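Local coordinates for protein 336aa long hypothetical dTDP-glucose 4,6-dehydratase (Pyrococcus horikoshii, PDB 2HUN) that binds NAD(+) in a Rossmann fold and probably acts as a dTDP-glucose 4,6-dehydratase, removing water from a nucleotide-linked sugar, at residues I256-L260 and F300-K305; Y182-Q186 and T307-Y311; A199-I205 and M261-L267; N43-K48 and E315-K319. One frame throughout, in Å; residues are numbered along the deposited sequence.

Overall arrangement
From the N terminus, 43-48, in the loop after strand 31-36, meets its partner only at 315-319, so contact 4 closes the longest loop. Within that loop contact 2 brings 182-186, at the end of strand 172-182, against helix 300-313. Contacts 1 and 3 both fall inside contact 2 and cross, their segments alternating along the chain. Helix 300-313 serves contacts 1 and 2, which touch through Phe-300 and Tyr-182, and Tyr-311 reaches Trp-318 of contact 4. Contacts 2 and 4 tie the C-terminal helices to the NAD-binding Rossmann part, contact 1 packs helix 300-313 on helix 250-260, and contact 3 joins the ends of helices 191-200 and 250-260 at the small two-stranded sheet.

Contact 1: residues I256-L260 and F300-K305; sequences IILRL and FDEGIK
This is a helix-helix packing contact, partly buried, between the C-terminal end of helix 250-260 and the first turns of helix 300-313. Both segments are helical; their axes approach to 10.0 Å and cross at -65°. The CA of Ile-257 lies 6.7 Å from the CA of Ile-304, and the CA of Leu-260 lies 6.3 Å from the CA of Lys-305. Ile-256, Leu-260 and Ile-304 point toward the partner helix. With chi1 m and chi2 t, Leu-260 sets CD1 3.5 Å from Ile-304 CG2 and 3.5 Å from Asp-301 O, while Ile-257 CG1 is 4.0 Å from Ile-304 CG2. Ile-256 CD1 meets the edge of the Phe-300 ring, 3.8 Å from CE2. At the solvent-exposed side Arg-259, whose CA-to-CB bond points sideways, uses chi1 t to bring its guanidinium to Asp-301 in a salt bridge: NH1 and NH2 each donate to OD2 at 3.0 Å, and NH2 adds a weak bond to OD1 at 3.4 Å. Ile-257 and Ile-304 also reach helix 191-200, making this a three-helix junction. The chemistry is divided: apolar side chains, the Phe-300 ring among them, fill the crossing, and a charged pair bridges the helices at the solvent side.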
# COMPACT_ATOMS: atom_id res chain seq x y z
N ILE A 256 -7.41 -20.80 -29.74
CA ILE A 256 -6.36 -21.78 -29.47
C ILE A 256 -6.91 -22.98 -28.70
O ILE A 256 -6.52 -24.12 -28.96
CB ILE A 256 -5.19 -21.11 -28.70
CG1 ILE A 256 -4.44 -20.16 -29.64
CG2 ILE A 256 -4.24 -22.17 -28.15
CD1 ILE A 256 -3.34 -19.36 -28.98
N ILE A 257 -7.81 -22.73 -27.76
CA ILE A 257 -8.40 -23.82 -26.98
C ILE A 257 -9.17 -24.77 -27.89
O ILE A 257 -9.04 -25.99 -27.79
CB ILE A 257 -9.37 -23.27 -25.90
CG1 ILE A 257 -8.58 -22.56 -24.80
CG2 ILE A 257 -10.22 -24.40 -25.33
CD1 ILE A 257 -9.44 -21.92 -23.73
N LEU A 258 -9.96 -24.21 -28.80
CA LEU A 258 -10.74 -25.02 -29.73
C LEU A 258 -9.84 -25.83 -30.63
O LEU A 258 -10.07 -27.02 -30.84
CB LEU A 258 -11.66 -24.12 -30.56
CG LEU A 258 -12.65 -23.33 -29.70
CD1 LEU A 258 -13.56 -22.51 -30.59
CD2 LEU A 258 -13.47 -24.29 -28.84
N ARG A 259 -8.81 -25.19 -31.17
CA ARG A 259 -7.87 -25.89 -32.04
C ARG A 259 -7.26 -27.07 -31.30
O ARG A 259 -7.26 -28.19 -31.80
CB ARG A 259 -6.75 -24.94 -32.50
CG ARG A 259 -5.51 -25.67 -33.01
CD ARG A 259 -4.54 -24.73 -33.72
NE ARG A 259 -3.97 -23.71 -32.84
CZ ARG A 259 -2.98 -23.91 -31.98
NH1 ARG A 259 -2.43 -25.12 -31.85
NH2 ARG A 259 -2.53 -22.91 -31.24
N LEU A 260 -6.77 -26.81 -30.09
CA LEU A 260 -6.13 -27.84 -29.28
C LEU A 260 -7.10 -28.91 -28.80
O LEU A 260 -6.68 -29.97 -28.32
CB LEU A 260 -5.39 -27.21 -28.10
CG LEU A 260 -4.19 -26.36 -28.53
CD1 LEU A 260 -3.58 -25.65 -27.33
CD2 LEU A 260 -3.16 -27.26 -29.21
N PHE A 300 2.39 -21.39 -24.26
CA PHE A 300 0.96 -21.25 -24.02
C PHE A 300 0.23 -22.49 -24.53
O PHE A 300 -0.68 -23.01 -23.87
CB PHE A 300 0.42 -20.00 -24.73
CG PHE A 300 -1.03 -19.72 -24.43
CD1 PHE A 300 -1.45 -19.43 -23.14
CD2 PHE A 300 -1.98 -19.77 -25.45
CE1 PHE A 300 -2.79 -19.18 -22.86
CE2 PHE A 300 -3.32 -19.53 -25.18
CZ PHE A 300 -3.73 -19.23 -23.88
N ASP A 301 0.64 -22.97 -25.71
CA ASP A 301 0.04 -24.16 -26.31
C ASP A 301 0.18 -25.40 -25.43
O ASP A 301 -0.76 -26.18 -25.28
CB ASP A 301 0.68 -24.44 -27.67
CG ASP A 301 -0.02 -23.73 -28.81
OD1 ASP A 301 -0.23 -22.50 -28.71
OD2 ASP A 301 -0.35 -24.39 -29.81
N GLU A 302 1.37 -25.59 -24.87
CA GLU A 302 1.61 -26.74 -24.01
C GLU A 302 0.79 -26.62 -22.73
O GLU A 302 0.22 -27.61 -22.26
CB GLU A 302 3.10 -26.85 -23.67
CG GLU A 302 3.99 -27.14 -24.88
CD GLU A 302 5.46 -27.18 -24.53
OE1 GLU A 302 5.96 -26.20 -23.95
OE2 GLU A 302 6.13 -28.19 -24.84
N GLY A 303 0.71 -25.41 -22.19
CA GLY A 303 -0.04 -25.20 -20.96
C GLY A 303 -1.54 -25.38 -21.13
O GLY A 303 -2.22 -25.88 -20.23
N ILE A 304 -2.06 -24.94 -22.28
CA ILE A 304 -3.49 -25.06 -22.58
C ILE A 304 -3.84 -26.53 -22.82
O ILE A 304 -4.88 -27.01 -22.39
CB ILE A 304 -3.86 -24.21 -23.82
CG1 ILE A 304 -3.91 -22.73 -23.43
CG2 ILE A 304 -5.21 -24.65 -24.38
CD1 ILE A 304 -4.98 -22.39 -22.39
N LYS A 305 -2.95 -27.22 -23.52
CA LYS A 305 -3.12 -28.64 -23.82
C LYS A 305 -3.18 -29.43 -22.52
O LYS A 305 -4.03 -30.30 -22.35
CB LYS A 305 -1.95 -29.13 -24.68
CG LYS A 305 -2.04 -30.58 -25.14
CD LYS A 305 -2.99 -30.73 -26.32
CE LYS A 305 -2.27 -31.34 -27.53
NZ LYS A 305 -1.24 -30.44 -28.14

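Contact 2: residues Y182-Q186 and T307-Y311; sequences YGPYQ and TIDWY
Trp-310 spreads its indole over Pro-184: Pro-184 CB sits 3.5 Å from the centroid of the five-membered ring and only 3° off its normal, a CH-pi contact. The same indole turns the edge of its six-membered ring to the face of Tyr-185 in an edge-to-face pair, centroids 4.8 Å apart and planes at 55°, with Tyr-185 CE1 3.7 Å from Trp-310 CZ2. Water 1 links the two, 2.7 Å from Tyr-185 OH and accepting from Trp-310 NE1 at 3.1 Å.

Segment 307-311 is helical; the CA-to-CB bond of Trp-310 points toward the loop, and chi1 t lays the indole against Pro-184 and Tyr-185. Segment 182-186 runs off a strand into a type II beta turn from Gly-183 to Gln-186, with Tyr-185 at phi/psi 71/14. Gly-183, at 143/-165, where a CB would jam against the preceding carbonyl, has its CA 4.9 Å from the CA of Thr-307 and 3.4 Å from Thr-307 OG1, a hydroxyl bonded to Gly-303 O. Tyr-311, chi1 m, brings its OH up to the turn and donates to Gln-186 O at a very short 2.5 Å.

The Gln-186 side chain lies near Phe-14 and about 5 Å from bound NAD. A turn at the C-terminal end of a central parallel strand, close to the dinucleotide, is typical of the Rossmann fold; here a C-terminal helix covers it.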
# COMPACT_ATOMS: atom_id res chain seq x y z
N TYR A 182 -3.60 -20.05 -14.99
CA TYR A 182 -4.55 -20.99 -15.57
C TYR A 182 -3.95 -22.38 -15.43
O TYR A 182 -2.72 -22.53 -15.38
CB TYR A 182 -4.84 -20.66 -17.04
CG TYR A 182 -3.70 -20.92 -18.00
CD1 TYR A 182 -2.70 -19.97 -18.21
CD2 TYR A 182 -3.62 -22.13 -18.70
CE1 TYR A 182 -1.65 -20.21 -19.11
CE2 TYR A 182 -2.58 -22.37 -19.60
CZ TYR A 182 -1.60 -21.42 -19.79
OH TYR A 182 -0.58 -21.66 -20.68
N GLY A 183 -4.80 -23.40 -15.36
CA GLY A 183 -4.32 -24.76 -15.21
C GLY A 183 -5.24 -25.55 -14.30
O GLY A 183 -6.36 -25.11 -14.01
N PRO A 184 -4.79 -26.71 -13.81
CA PRO A 184 -5.60 -27.57 -12.93
C PRO A 184 -6.14 -26.86 -11.69
O PRO A 184 -5.50 -25.96 -11.13
CB PRO A 184 -4.62 -28.69 -12.55
CG PRO A 184 -3.72 -28.77 -13.77
CD PRO A 184 -3.48 -27.32 -14.08
N TYR A 185 -7.34 -27.26 -11.28
CA TYR A 185 -7.97 -26.71 -10.08
C TYR A 185 -8.48 -25.27 -10.12
O TYR A 185 -8.77 -24.70 -9.07
CB TYR A 185 -7.03 -26.89 -8.89
CG TYR A 185 -6.64 -28.33 -8.64
CD1 TYR A 185 -7.55 -29.23 -8.07
CD2 TYR A 185 -5.38 -28.80 -8.99
CE1 TYR A 185 -7.20 -30.56 -7.85
CE2 TYR A 185 -5.02 -30.13 -8.78
CZ TYR A 185 -5.93 -31.01 -8.21
OH TYR A 185 -5.57 -32.32 -7.98
N GLN A 186 -8.59 -24.68 -11.31
CA GLN A 186 -9.13 -23.32 -11.40
C GLN A 186 -10.65 -23.45 -11.49
O GLN A 186 -11.15 -24.30 -12.24
CB GLN A 186 -8.60 -22.61 -12.65
CG GLN A 186 -9.11 -21.18 -12.80
CD GLN A 186 -8.37 -20.40 -13.88
OE1 GLN A 186 -8.24 -20.87 -15.01
NE2 GLN A 186 -7.89 -19.20 -13.54
N THR A 307 -3.99 -28.24 -19.69
CA THR A 307 -5.18 -27.78 -18.99
C THR A 307 -6.42 -28.45 -19.57
O THR A 307 -7.35 -28.81 -18.84
CB THR A 307 -5.30 -26.24 -19.08
OG1 THR A 307 -4.14 -25.64 -18.49
CG2 THR A 307 -6.54 -25.76 -18.34
N ILE A 308 -6.43 -28.63 -20.89
CA ILE A 308 -7.55 -29.30 -21.56
C ILE A 308 -7.64 -30.74 -21.06
O ILE A 308 -8.70 -31.19 -20.62
CB ILE A 308 -7.37 -29.30 -23.10
CG1 ILE A 308 -7.51 -27.88 -23.65
CG2 ILE A 308 -8.38 -30.25 -23.75
CD1 ILE A 308 -7.09 -27.71 -25.10
N ASP A 309 -6.51 -31.45 -21.10
CA ASP A 309 -6.46 -32.83 -20.65
C ASP A 309 -6.94 -32.98 -19.21
O ASP A 309 -7.71 -33.89 -18.90
CB ASP A 309 -5.04 -33.39 -20.76
CG ASP A 309 -4.54 -33.45 -22.19
OD1 ASP A 309 -5.29 -33.06 -23.10
OD2 ASP A 309 -3.39 -33.88 -22.40
N TRP A 310 -6.48 -32.10 -18.32
CA TRP A 310 -6.87 -32.17 -16.92
C TRP A 310 -8.37 -32.05 -16.69
O TRP A 310 -8.96 -32.83 -15.95
CB TRP A 310 -6.16 -31.09 -16.09
CG TRP A 310 -6.30 -31.31 -14.61
CD1 TRP A 310 -5.50 -32.07 -13.82
CD2 TRP A 310 -7.35 -30.82 -13.77
NE1 TRP A 310 -5.98 -32.09 -12.53
CE2 TRP A 310 -7.12 -31.33 -12.47
CE3 TRP A 310 -8.46 -30.00 -13.98
CZ2 TRP A 310 -7.96 -31.04 -11.39
CZ3 TRP A 310 -9.30 -29.71 -12.90
CH2 TRP A 310 -9.04 -30.24 -11.62
N TYR A 311 -8.99 -31.05 -17.31
CA TYR A 311 -10.42 -30.83 -17.14
C TYR A 311 -11.29 -31.92 -17.75
O TYR A 311 -12.37 -32.21 -17.23
CB TYR A 311 -10.84 -29.47 -17.71
CG TYR A 311 -10.56 -28.34 -16.75
CD1 TYR A 311 -9.30 -27.76 -16.67
CD2 TYR A 311 -11.53 -27.92 -15.84
CE1 TYR A 311 -9.01 -26.79 -15.71
CE2 TYR A 311 -11.25 -26.96 -14.87
CZ TYR A 311 -9.99 -26.41 -14.81
OH TYR A 311 -9.68 -25.49 -13.83
O HOH W 1 -4.47 -33.49 -10.15

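Contact 3: residues A199-I205 and M261-L267; sequences ASLGLKI and MGKGEEL
Helix 191-200 and helix 250-260 lead through these segments into a small parallel sheet, strands 205-208 and 268-271, Ile-205 being already strand. Each helix ends in a Schellman motif whose C-prime residue is a glycine at positive phi. Gly-202 N donates to Ala-199 O at 3.0 Å, with Leu-203 N turned back to Arg-198 O; Gly-262 N similarly goes to Arg-259 O and Lys-263 N to Leu-258 O. Ser-200 OG is taken up by Ile-197 O, within its own helix.

Beyond these helix ends the segments close in until the CA of Lys-204 is 4.7 Å from the CA of Leu-267. Lys-204, with chi1 and chi2 both m and its last two torsions t, extends NZ to Glu-266 O for a weak bond at 3.3 Å, and its backbone O accepts from Arg-198 NH2.

Leu-267, m then t, is the main apolar plug: CD1 lies 3.9 Å from Ala-199 CA, and CD2 is 3.6 Å from Gly-202 O and 3.3 Å from Leu-203 O. Ala-199 CB also meets Met-261 SD at 3.9 Å, and Ile-205 CD1 reaches Leu-267 CB at 4.3 Å. Next to the strands, Leu-267 O accepts from Ile-205 N at 2.8 Å (156° at the hydrogen) and receives a CA-H...O contact from Lys-204 CA at 3.5 Å.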
# COMPACT_ATOMS: atom_id res chain seq x y z
N ALA A 199 -17.13 -26.10 -24.48
CA ALA A 199 -16.80 -26.64 -25.79
C ALA A 199 -16.95 -28.16 -25.81
O ALA A 199 -17.40 -28.74 -26.80
CB ALA A 199 -15.39 -26.25 -26.18
N SER A 200 -16.56 -28.82 -24.72
CA SER A 200 -16.67 -30.27 -24.66
C SER A 200 -18.14 -30.68 -24.65
O SER A 200 -18.47 -31.84 -24.89
CB SER A 200 -15.98 -30.81 -23.40
OG SER A 200 -16.73 -30.49 -22.23
N LEU A 201 -19.01 -29.71 -24.37
CA LEU A 201 -20.45 -29.95 -24.33
C LEU A 201 -21.17 -29.34 -25.53
O LEU A 201 -22.40 -29.18 -25.51
CB LEU A 201 -21.04 -29.36 -23.04
CG LEU A 201 -20.70 -30.09 -21.74
CD1 LEU A 201 -21.20 -29.27 -20.56
CD2 LEU A 201 -21.34 -31.47 -21.75
N GLY A 202 -20.41 -29.00 -26.56
CA GLY A 202 -20.99 -28.42 -27.75
C GLY A 202 -21.76 -27.12 -27.52
O GLY A 202 -22.63 -26.77 -28.32
N LEU A 203 -21.45 -26.41 -26.43
CA LEU A 203 -22.12 -25.16 -26.13
C LEU A 203 -21.40 -23.98 -26.78
O LEU A 203 -20.18 -24.01 -26.97
CB LEU A 203 -22.20 -24.94 -24.61
CG LEU A 203 -22.95 -26.00 -23.80
CD1 LEU A 203 -22.91 -25.65 -22.32
CD2 LEU A 203 -24.39 -26.09 -24.28
N LYS A 204 -22.17 -22.95 -27.14
CA LYS A 204 -21.62 -21.76 -27.77
C LYS A 204 -20.73 -20.98 -26.81
O LYS A 204 -21.10 -20.75 -25.66
CB LYS A 204 -22.75 -20.85 -28.25
CG LYS A 204 -23.64 -21.44 -29.34
CD LYS A 204 -22.86 -21.65 -30.63
CE LYS A 204 -23.76 -22.20 -31.74
NZ LYS A 204 -23.01 -22.44 -33.00
N ILE A 205 -19.56 -20.60 -27.28
CA ILE A 205 -18.62 -19.83 -26.48
C ILE A 205 -18.81 -18.36 -26.84
O ILE A 205 -18.47 -17.94 -27.94
CB ILE A 205 -17.16 -20.26 -26.79
CG1 ILE A 205 -16.95 -21.71 -26.36
CG2 ILE A 205 -16.18 -19.32 -26.11
CD1 ILE A 205 -15.73 -22.37 -26.97
N MET A 261 -8.39 -28.64 -28.91
CA MET A 261 -9.40 -29.61 -28.52
C MET A 261 -9.81 -30.36 -29.78
O MET A 261 -10.83 -31.05 -29.81
CB MET A 261 -10.60 -28.92 -27.87
CG MET A 261 -10.39 -28.55 -26.41
SD MET A 261 -11.83 -27.77 -25.64
CE MET A 261 -12.56 -29.17 -24.80
N GLY A 262 -9.00 -30.22 -30.83
CA GLY A 262 -9.26 -30.87 -32.10
C GLY A 262 -10.58 -30.47 -32.72
O GLY A 262 -11.20 -31.27 -33.42
N LYS A 263 -11.00 -29.23 -32.47
CA LYS A 263 -12.27 -28.75 -33.00
C LYS A 263 -12.17 -27.60 -33.97
O LYS A 263 -11.09 -27.11 -34.32
CB LYS A 263 -13.19 -28.33 -31.86
CG LYS A 263 -13.51 -29.43 -30.87
CD LYS A 263 -14.65 -29.02 -29.95
CE LYS A 263 -15.25 -30.26 -29.30
NZ LYS A 263 -15.59 -31.29 -30.33
N GLY A 264 -13.35 -27.15 -34.41
CA GLY A 264 -13.45 -26.04 -35.32
C GLY A 264 -13.88 -24.82 -34.55
O GLY A 264 -14.09 -24.89 -33.35
N GLU A 265 -14.02 -23.69 -35.25
CA GLU A 265 -14.40 -22.45 -34.59
C GLU A 265 -15.88 -22.08 -34.68
O GLU A 265 -16.25 -20.94 -34.40
CB GLU A 265 -13.54 -21.30 -35.13
CG GLU A 265 -12.04 -21.44 -34.84
CD GLU A 265 -11.27 -20.24 -35.35
OE1 GLU A 265 -11.88 -19.41 -36.05
OE2 GLU A 265 -10.05 -20.11 -35.06
N GLU A 266 -16.72 -23.04 -35.07
CA GLU A 266 -18.17 -22.83 -35.21
C GLU A 266 -18.85 -22.42 -33.90
O GLU A 266 -19.89 -21.78 -33.91
CB GLU A 266 -18.85 -24.10 -35.71
CG GLU A 266 -18.18 -24.82 -36.87
CD GLU A 266 -18.20 -24.03 -38.16
OE1 GLU A 266 -17.63 -22.91 -38.18
OE2 GLU A 266 -18.77 -24.52 -39.16
N LEU A 267 -18.25 -22.83 -32.79
CA LEU A 267 -18.78 -22.54 -31.46
C LEU A 267 -18.64 -21.09 -31.04
O LEU A 267 -19.29 -20.65 -30.10
CB LEU A 267 -18.09 -23.44 -30.42
CG LEU A 267 -18.45 -24.92 -30.45
CD1 LEU A 267 -17.54 -25.69 -29.50
CD2 LEU A 267 -19.91 -25.09 -30.07

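Contact 4: residues N43-K48 and E315-K319; sequences NPANLK and EWWWK
Beside the NAD site, the loop that follows strand 31-36 of the Rossmann fold meets the short C-terminal helix 315-318, and two tryptophans do the joining. An Asx turn opens segment 43-48: Asn-43 OD1 accepts from Ala-45 N at 3.2 Å, while Asn-46 N bonds to Asn-43 O at 2.8 Å, and residues 44-46 keep helical phi/psi. The closest backbone pair is Ala-45 with Trp-317, CA atoms 7.2 Å apart.

Trp-317, chi1 t and chi2 86°, swings its indole to the loop, where NE1 donates to Asn-46 OD1 at 2.7 Å and 141°. Asn-43 ND2 comes within 3.2 Å of Trp-317 NE1, but both are donors; ND2 donates to water 2 at 3.1 Å, and that water donates to Trp-317 O at 2.6 Å. Ala-45 CB touches both indoles, 4.0 Å from Trp-317 CD1 and from Trp-316 CZ3. On the solvent side Trp-316, chi1 p, lies 3.5 Å from Lys-48 NZ at its CZ3, its own NE1 bonded to Asn-314 OD1.

Asn-46 ND2 makes weak bonds to Gly-13 O and Ser-17 OG, and its side chain sits about 6 Å from NAD. One amide thus works in both directions: its oxygen accepts from Trp-317 of the C-terminal region, while its nitrogen bonds weakly to the glycine-rich turn, consistent with a Rossmann dinucleotide site, and to the helix after it.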
# COMPACT_ATOMS: atom_id res chain seq x y z
N ASN A 43 -11.40 -25.15 -1.88
CA ASN A 43 -11.98 -26.41 -2.30
C ASN A 43 -11.16 -27.57 -1.75
O ASN A 43 -10.12 -27.92 -2.30
CB ASN A 43 -12.04 -26.49 -3.83
CG ASN A 43 -12.92 -27.63 -4.32
OD1 ASN A 43 -13.38 -28.46 -3.54
ND2 ASN A 43 -13.15 -27.68 -5.63
N PRO A 44 -11.62 -28.17 -0.64
CA PRO A 44 -10.94 -29.30 0.02
C PRO A 44 -10.61 -30.43 -0.96
O PRO A 44 -9.66 -31.18 -0.76
CB PRO A 44 -11.95 -29.74 1.07
CG PRO A 44 -12.63 -28.46 1.44
CD PRO A 44 -12.85 -27.81 0.09
N ALA A 45 -11.41 -30.54 -2.01
CA ALA A 45 -11.21 -31.58 -3.01
C ALA A 45 -9.87 -31.41 -3.73
O ALA A 45 -9.31 -32.37 -4.24
CB ALA A 45 -12.36 -31.56 -4.03
N ASN A 46 -9.37 -30.18 -3.75
CA ASN A 46 -8.10 -29.88 -4.39
C ASN A 46 -6.96 -30.72 -3.83
O ASN A 46 -6.06 -31.13 -4.56
CB ASN A 46 -7.73 -28.41 -4.20
CG ASN A 46 -8.64 -27.47 -4.94
OD1 ASN A 46 -9.58 -27.89 -5.60
ND2 ASN A 46 -8.36 -26.17 -4.84
N LEU A 47 -7.00 -30.98 -2.52
CA LEU A 47 -5.93 -31.73 -1.87
C LEU A 47 -6.37 -32.99 -1.12
O LEU A 47 -5.63 -33.48 -0.26
CB LEU A 47 -5.20 -30.82 -0.88
CG LEU A 47 -4.51 -29.57 -1.46
CD1 LEU A 47 -4.01 -28.68 -0.33
CD2 LEU A 47 -3.36 -30.00 -2.35
N LYS A 48 -7.55 -33.53 -1.43
CA LYS A 48 -8.02 -34.70 -0.71
C LYS A 48 -7.10 -35.91 -0.77
O LYS A 48 -7.02 -36.67 0.20
CB LYS A 48 -9.43 -35.09 -1.15
CG LYS A 48 -9.55 -35.74 -2.51
CD LYS A 48 -11.00 -36.17 -2.72
CE LYS A 48 -11.21 -36.88 -4.05
NZ LYS A 48 -12.65 -37.22 -4.23
N GLU A 315 -13.68 -34.52 -14.51
CA GLU A 315 -15.03 -34.01 -14.47
C GLU A 315 -15.56 -34.10 -13.04
O GLU A 315 -16.42 -33.33 -12.64
CB GLU A 315 -15.93 -34.81 -15.43
CG GLU A 315 -17.38 -34.37 -15.44
CD GLU A 315 -18.16 -34.90 -16.64
OE1 GLU A 315 -17.54 -35.40 -17.60
OE2 GLU A 315 -19.40 -34.80 -16.62
N TRP A 316 -15.02 -35.04 -12.27
CA TRP A 316 -15.45 -35.22 -10.89
C TRP A 316 -15.21 -33.95 -10.07
O TRP A 316 -15.99 -33.63 -9.16
CB TRP A 316 -14.68 -36.37 -10.23
CG TRP A 316 -13.24 -36.07 -9.96
CD1 TRP A 316 -12.18 -36.24 -10.81
CD2 TRP A 316 -12.70 -35.54 -8.75
NE1 TRP A 316 -11.01 -35.83 -10.20
CE2 TRP A 316 -11.31 -35.40 -8.93
CE3 TRP A 316 -13.26 -35.15 -7.52
CZ2 TRP A 316 -10.46 -34.89 -7.93
CZ3 TRP A 316 -12.43 -34.65 -6.53
CH2 TRP A 316 -11.04 -34.53 -6.74
N TRP A 317 -14.14 -33.23 -10.40
CA TRP A 317 -13.77 -32.01 -9.68
C TRP A 317 -14.59 -30.76 -10.03
O TRP A 317 -15.15 -30.13 -9.13
CB TRP A 317 -12.27 -31.71 -9.89
CG TRP A 317 -11.78 -30.55 -9.06
CD1 TRP A 317 -11.33 -30.59 -7.77
CD2 TRP A 317 -11.75 -29.18 -9.46
NE1 TRP A 317 -11.03 -29.32 -7.33
CE2 TRP A 317 -11.28 -28.43 -8.35
CE3 TRP A 317 -12.08 -28.50 -10.64
CZ2 TRP A 317 -11.13 -27.04 -8.39
CZ3 TRP A 317 -11.94 -27.11 -10.68
CH2 TRP A 317 -11.47 -26.40 -9.56
N TRP A 318 -14.68 -30.42 -11.31
CA TRP A 318 -15.41 -29.21 -11.73
C TRP A 318 -16.93 -29.31 -11.80
O TRP A 318 -17.64 -28.32 -11.64
CB TRP A 318 -14.90 -28.71 -13.08
CG TRP A 318 -14.93 -29.71 -14.22
CD1 TRP A 318 -13.88 -30.47 -14.67
CD2 TRP A 318 -16.02 -29.96 -15.13
NE1 TRP A 318 -14.24 -31.16 -15.80
CE2 TRP A 318 -15.54 -30.87 -16.10
CE3 TRP A 318 -17.33 -29.50 -15.21
CZ2 TRP A 318 -16.35 -31.33 -17.15
CZ3 TRP A 318 -18.13 -29.95 -16.25
CH2 TRP A 318 -17.64 -30.86 -17.21
N LYS A 319 -17.41 -30.52 -12.07
CA LYS A 319 -18.83 -30.79 -12.20
C LYS A 319 -19.66 -30.25 -11.02
O LYS A 319 -20.66 -29.56 -11.23
CB LYS A 319 -19.01 -32.30 -12.35
CG LYS A 319 -20.41 -32.71 -12.67
CD LYS A 319 -20.95 -31.89 -13.81
CE LYS A 319 -22.32 -32.39 -14.18
NZ LYS A 319 -23.17 -31.27 -14.68
O HOH W 2 -14.99 -29.94 -6.54